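Local structure of STAS/SEC14 domain-containing protein (2Q3L) at residues Y21-H32 against A56-S67. The protein is of unknown function but has a SpoIIAA-like (STAS) fold and may associate with membranes and bind a ligand. Residues are numbered along the deposited sequence; the frame is centred on the assembly and turned at random.
Sequences YLAFKAVGKLTH and ALIDITELDGLS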
loop_
_atom_site.group_PDB
_atom_site.type_symbol
_atom_site.label_atom_id
_atom_site.label_comp_id
_atom_site.label_asym_id
_atom_site.label_seq_id
_atom_site.Cartn_x
_atom_site.Cartn_y
_atom_site.Cartn_z
ATOM N N TYR A 21 -1.668 28.422 7.479
ATOM C CA TYR A 21 -0.968 27.638 6.481
ATOM C C TYR A 21 -1.526 26.228 6.549
ATOM O O TYR A 21 -2.075 25.805 7.571
ATOM C CB TYR A 21 0.571 27.652 6.668
ATOM C CG TYR A 21 1.073 27.066 7.964
ATOM C CD1 TYR A 21 1.167 27.850 9.121
ATOM C CD2 TYR A 21 1.456 25.743 8.048
ATOM C CE1 TYR A 21 1.632 27.308 10.331
ATOM C CE2 TYR A 21 1.916 25.188 9.240
ATOM C CZ TYR A 21 2.001 25.966 10.374
ATOM O OH TYR A 21 2.449 25.398 11.551
ATOM N N LEU A 22 -1.388 25.521 5.436
ATOM C CA LEU A 22 -1.851 24.165 5.311
ATOM C C LEU A 22 -0.699 23.272 5.750
ATOM O O LEU A 22 0.432 23.467 5.323
ATOM C CB LEU A 22 -2.299 23.921 3.868
ATOM C CG LEU A 22 -2.989 22.615 3.554
ATOM C CD1 LEU A 22 -4.198 22.417 4.422
ATOM C CD2 LEU A 22 -3.342 22.519 2.034
ATOM N N ALA A 23 -0.977 22.346 6.669
ATOM C CA ALA A 23 0.063 21.491 7.230
ATOM C C ALA A 23 -0.211 20.054 6.938
ATOM O O ALA A 23 -1.354 19.582 7.068
ATOM C CB ALA A 23 0.169 21.686 8.753
ATOM N N PHE A 24 0.849 19.361 6.547
ATOM C CA PHE A 24 0.811 17.932 6.299
ATOM C C PHE A 24 1.927 17.298 7.083
ATOM O O PHE A 24 2.995 17.890 7.290
ATOM C CB PHE A 24 1.104 17.599 4.838
ATOM C CG PHE A 24 0.179 18.243 3.859
ATOM C CD1 PHE A 24 0.399 19.530 3.450
ATOM C CD2 PHE A 24 -0.876 17.520 3.303
ATOM C CE1 PHE A 24 -0.441 20.120 2.540
ATOM C CE2 PHE A 24 -1.725 18.095 2.376
ATOM C CZ PHE A 24 -1.507 19.399 1.997
ATOM N N LYS A 25 1.692 16.063 7.486
ATOM C CA LYS A 25 2.709 15.269 8.126
ATOM C C LYS A 25 2.511 13.869 7.586
ATOM O O LYS A 25 1.492 13.227 7.857
ATOM C CB LYS A 25 2.650 15.281 9.654
ATOM C CG LYS A 25 3.814 14.467 10.209
ATOM C CD LYS A 25 3.836 14.314 11.681
ATOM C CE LYS A 25 5.167 13.609 12.044
ATOM N NZ LYS A 25 5.280 13.396 13.458
ATOM N N ALA A 26 3.504 13.419 6.824
ATOM C CA ALA A 26 3.495 12.136 6.156
ATOM C C ALA A 26 4.361 11.150 6.954
ATOM O O ALA A 26 5.545 11.404 7.215
ATOM C CB ALA A 26 4.023 12.305 4.778
ATOM N N VAL A 27 3.753 10.025 7.332
ATOM C CA VAL A 27 4.414 9.044 8.189
ATOM C C VAL A 27 4.403 7.629 7.626
ATOM O O VAL A 27 3.389 7.138 7.171
ATOM C CB VAL A 27 3.702 8.994 9.552
ATOM C CG1 VAL A 27 4.357 7.968 10.457
ATOM C CG2 VAL A 27 3.697 10.385 10.195
ATOM N N GLY A 28 5.547 6.973 7.687
ATOM C CA GLY A 28 5.663 5.576 7.269
ATOM C C GLY A 28 5.612 5.400 5.777
ATOM O O GLY A 28 6.094 6.246 5.051
ATOM N N LYS A 29 5.014 4.288 5.339
ATOM C CA LYS A 29 4.898 3.930 3.927
ATOM C C LYS A 29 3.456 4.218 3.508
ATOM O O LYS A 29 2.536 3.522 3.891
ATOM C CB LYS A 29 5.273 2.451 3.761
ATOM C CG LYS A 29 5.216 1.919 2.319
ATOM C CD LYS A 29 6.206 2.555 1.384
ATOM C CE LYS A 29 6.500 1.622 0.207
ATOM N NZ LYS A 29 7.190 2.299 -0.901
ATOM N N LEU A 30 3.285 5.272 2.712
ATOM C CA LEU A 30 1.972 5.772 2.321
ATOM C C LEU A 30 1.329 4.860 1.295
ATOM O O LEU A 30 2.021 4.325 0.413
ATOM C CB LEU A 30 2.086 7.194 1.746
ATOM C CG LEU A 30 2.821 8.202 2.639
ATOM C CD1 LEU A 30 2.696 9.615 1.998
ATOM C CD2 LEU A 30 2.271 8.261 4.024
ATOM N N THR A 31 0.016 4.676 1.454
ATOM C CA THR A 31 -0.781 3.851 0.590
ATOM C C THR A 31 -1.808 4.726 -0.109
ATOM O O THR A 31 -1.997 5.890 0.237
ATOM C CB THR A 31 -1.557 2.797 1.377
ATOM O OG1 THR A 31 -2.414 3.473 2.284
ATOM C CG2 THR A 31 -0.609 1.853 2.173
ATOM N N HIS A 32 -2.423 4.152 -1.127
ATOM C CA HIS A 32 -3.486 4.789 -1.843
ATOM C C HIS A 32 -4.693 5.141 -0.924
ATOM O O HIS A 32 -5.337 6.190 -1.069
ATOM C CB HIS A 32 -3.905 3.843 -2.958
ATOM C CG HIS A 32 -5.190 4.220 -3.610
ATOM N ND1 HIS A 32 -5.330 5.368 -4.371
ATOM C CD2 HIS A 32 -6.390 3.591 -3.645
ATOM C CE1 HIS A 32 -6.563 5.430 -4.835
ATOM N NE2 HIS A 32 -7.222 4.360 -4.433
ATOM N N ALA A 56 2.031 26.005 2.136
ATOM C CA ALA A 56 1.981 24.753 2.918
ATOM C C ALA A 56 3.310 24.314 3.540
ATOM O O ALA A 56 4.400 24.702 3.082
ATOM C CB ALA A 56 1.467 23.615 2.024
ATOM N N LEU A 57 3.188 23.533 4.604
ATOM C CA LEU A 57 4.300 22.866 5.266
ATOM C C LEU A 57 4.059 21.371 5.164
ATOM O O LEU A 57 2.949 20.905 5.453
ATOM C CB LEU A 57 4.389 23.274 6.743
ATOM C CG LEU A 57 5.501 22.656 7.635
ATOM C CD1 LEU A 57 5.948 23.562 8.703
ATOM C CD2 LEU A 57 5.040 21.377 8.269
ATOM N N ILE A 58 5.087 20.611 4.782
ATOM C CA ILE A 58 4.981 19.139 4.680
ATOM C C ILE A 58 6.145 18.577 5.472
ATOM O O ILE A 58 7.303 18.810 5.112
ATOM C CB ILE A 58 5.046 18.619 3.225
ATOM C CG1 ILE A 58 4.083 19.402 2.326
ATOM C CG2 ILE A 58 4.763 17.103 3.159
ATOM C CD1 ILE A 58 4.144 19.010 0.905
ATOM N N ASP A 59 5.818 17.930 6.593
ATOM C CA ASP A 59 6.795 17.299 7.479
ATOM C C ASP A 59 6.935 15.847 6.975
ATOM O O ASP A 59 5.980 15.047 6.990
ATOM C CB ASP A 59 6.332 17.419 8.948
ATOM C CG ASP A 59 7.247 16.673 9.948
ATOM O OD1 ASP A 59 8.043 15.809 9.545
ATOM O OD2 ASP A 59 7.128 16.920 11.165
ATOM N N ILE A 60 8.117 15.565 6.442
ATOM C CA ILE A 60 8.472 14.242 5.983
ATOM C C ILE A 60 9.541 13.606 6.879
ATOM O O ILE A 60 10.176 12.637 6.465
ATOM C CB ILE A 60 8.949 14.253 4.489
ATOM C CG1 ILE A 60 10.250 15.056 4.296
ATOM C CG2 ILE A 60 7.839 14.815 3.595
ATOM C CD1 ILE A 60 10.774 14.998 2.843
ATOM N N THR A 61 9.706 14.111 8.105
ATOM C CA THR A 61 10.714 13.580 9.023
ATOM C C THR A 61 10.517 12.080 9.363
ATOM O O THR A 61 11.490 11.368 9.652
ATOM C CB THR A 61 10.786 14.365 10.372
ATOM O OG1 THR A 61 9.516 14.301 11.065
ATOM C CG2 THR A 61 11.188 15.817 10.152
ATOM N N GLU A 62 9.271 11.610 9.348
ATOM C CA GLU A 62 8.967 10.216 9.692
ATOM C C GLU A 62 8.402 9.444 8.487
ATOM O O GLU A 62 7.787 8.394 8.646
ATOM C CB GLU A 62 7.997 10.190 10.871
ATOM C CG GLU A 62 8.559 10.737 12.170
ATOM C CD GLU A 62 7.463 10.940 13.206
ATOM O OE1 GLU A 62 6.389 10.320 13.069
ATOM O OE2 GLU A 62 7.660 11.733 14.158
ATOM N N LEU A 63 8.635 9.979 7.286
ATOM C CA LEU A 63 8.224 9.357 6.045
ATOM C C LEU A 63 9.213 8.315 5.586
ATOM O O LEU A 63 10.375 8.621 5.432
ATOM C CB LEU A 63 8.123 10.414 4.949
ATOM C CG LEU A 63 7.640 9.930 3.571
ATOM C CD1 LEU A 63 6.278 9.248 3.656
ATOM C CD2 LEU A 63 7.614 11.042 2.593
ATOM N N ASP A 64 8.751 7.094 5.337
ATOM C CA ASP A 64 9.585 6.034 4.791
ATOM C C ASP A 64 9.467 6.072 3.258
ATOM O O ASP A 64 10.453 6.034 2.573
ATOM C CB ASP A 64 9.178 4.665 5.348
ATOM C CG ASP A 64 9.366 4.547 6.892
ATOM O OD1 ASP A 64 10.245 5.236 7.483
ATOM O OD2 ASP A 64 8.656 3.711 7.516
ATOM N N GLY A 65 8.267 6.189 2.710
ATOM C CA GLY A 65 8.111 6.219 1.250
ATOM C C GLY A 65 6.664 6.148 0.806
ATOM O O GLY A 65 5.755 6.249 1.609
ATOM N N LEU A 66 6.463 5.997 -0.496
ATOM C CA LEU A 66 5.132 5.888 -1.076
ATOM C C LEU A 66 4.969 4.574 -1.829
ATOM O O LEU A 66 5.869 4.182 -2.534
ATOM C CB LEU A 66 4.869 7.034 -2.056
ATOM C CG LEU A 66 4.477 8.421 -1.516
ATOM C CD1 LEU A 66 5.606 9.084 -0.772
ATOM C CD2 LEU A 66 4.044 9.279 -2.644
ATOM N N SER A 67 3.816 3.934 -1.731
ATOM C CA SER A 67 3.547 2.781 -2.586
ATOM C C SER A 67 3.486 3.312 -4.005
ATOM O O SER A 67 3.435 4.530 -4.231
ATOM C CB SER A 67 2.214 2.111 -2.266
ATOM O OG SER A 67 1.081 2.936 -2.621
HETATM O O HOH W 1 6.783 13.039 8.816
#
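F24 and I58 lie side by side on one face of a parallel strand pair, CD1 of F24 3.9 Å from CG1 of I58. With CG of F24 anti to its carbonyl carbon (chi1 -58°), the ring also meets A56 CB at its edge; apolar residues suit a face where side chains pack together. On the other face K25 runs alongside D59, and its extended chain carries NZ to E62 OE2 (3.0 Å), a salt bridge whose hydrogen bond is weak; a long lysine suits this partly exposed position, since it can reach across to E62. D59 OD1 takes T61 N at 2.8 Å in an Asx turn and T61 OG1 on its syn lone pair, while a water bridges OD1, A26 O and E62 N. With an alanine here, T61 N and OG1 would probably lose their shared acceptor, and the water one of its mates. Beyond that turn, the side chain of L63 crosses that of L30 at about a right angle, L63 CD1 3.8 Å from L30 CG; L66 lies beside L30, and both leucines touch Y35 of helix 32-45. Glycine suits position 28, where phi is 73°; at this beta bulge G28 O accepts from D64 N at 2.8 Å, and from G65 N on the same face of the carbonyl plane. T31 and S67 N-cap the helices that follow, S67 OG accepting from A70 N. Strands 19-30 and 54-66, joined through helix 32-45, form a beta-alpha-beta unit of the SpoIIAA-like fold.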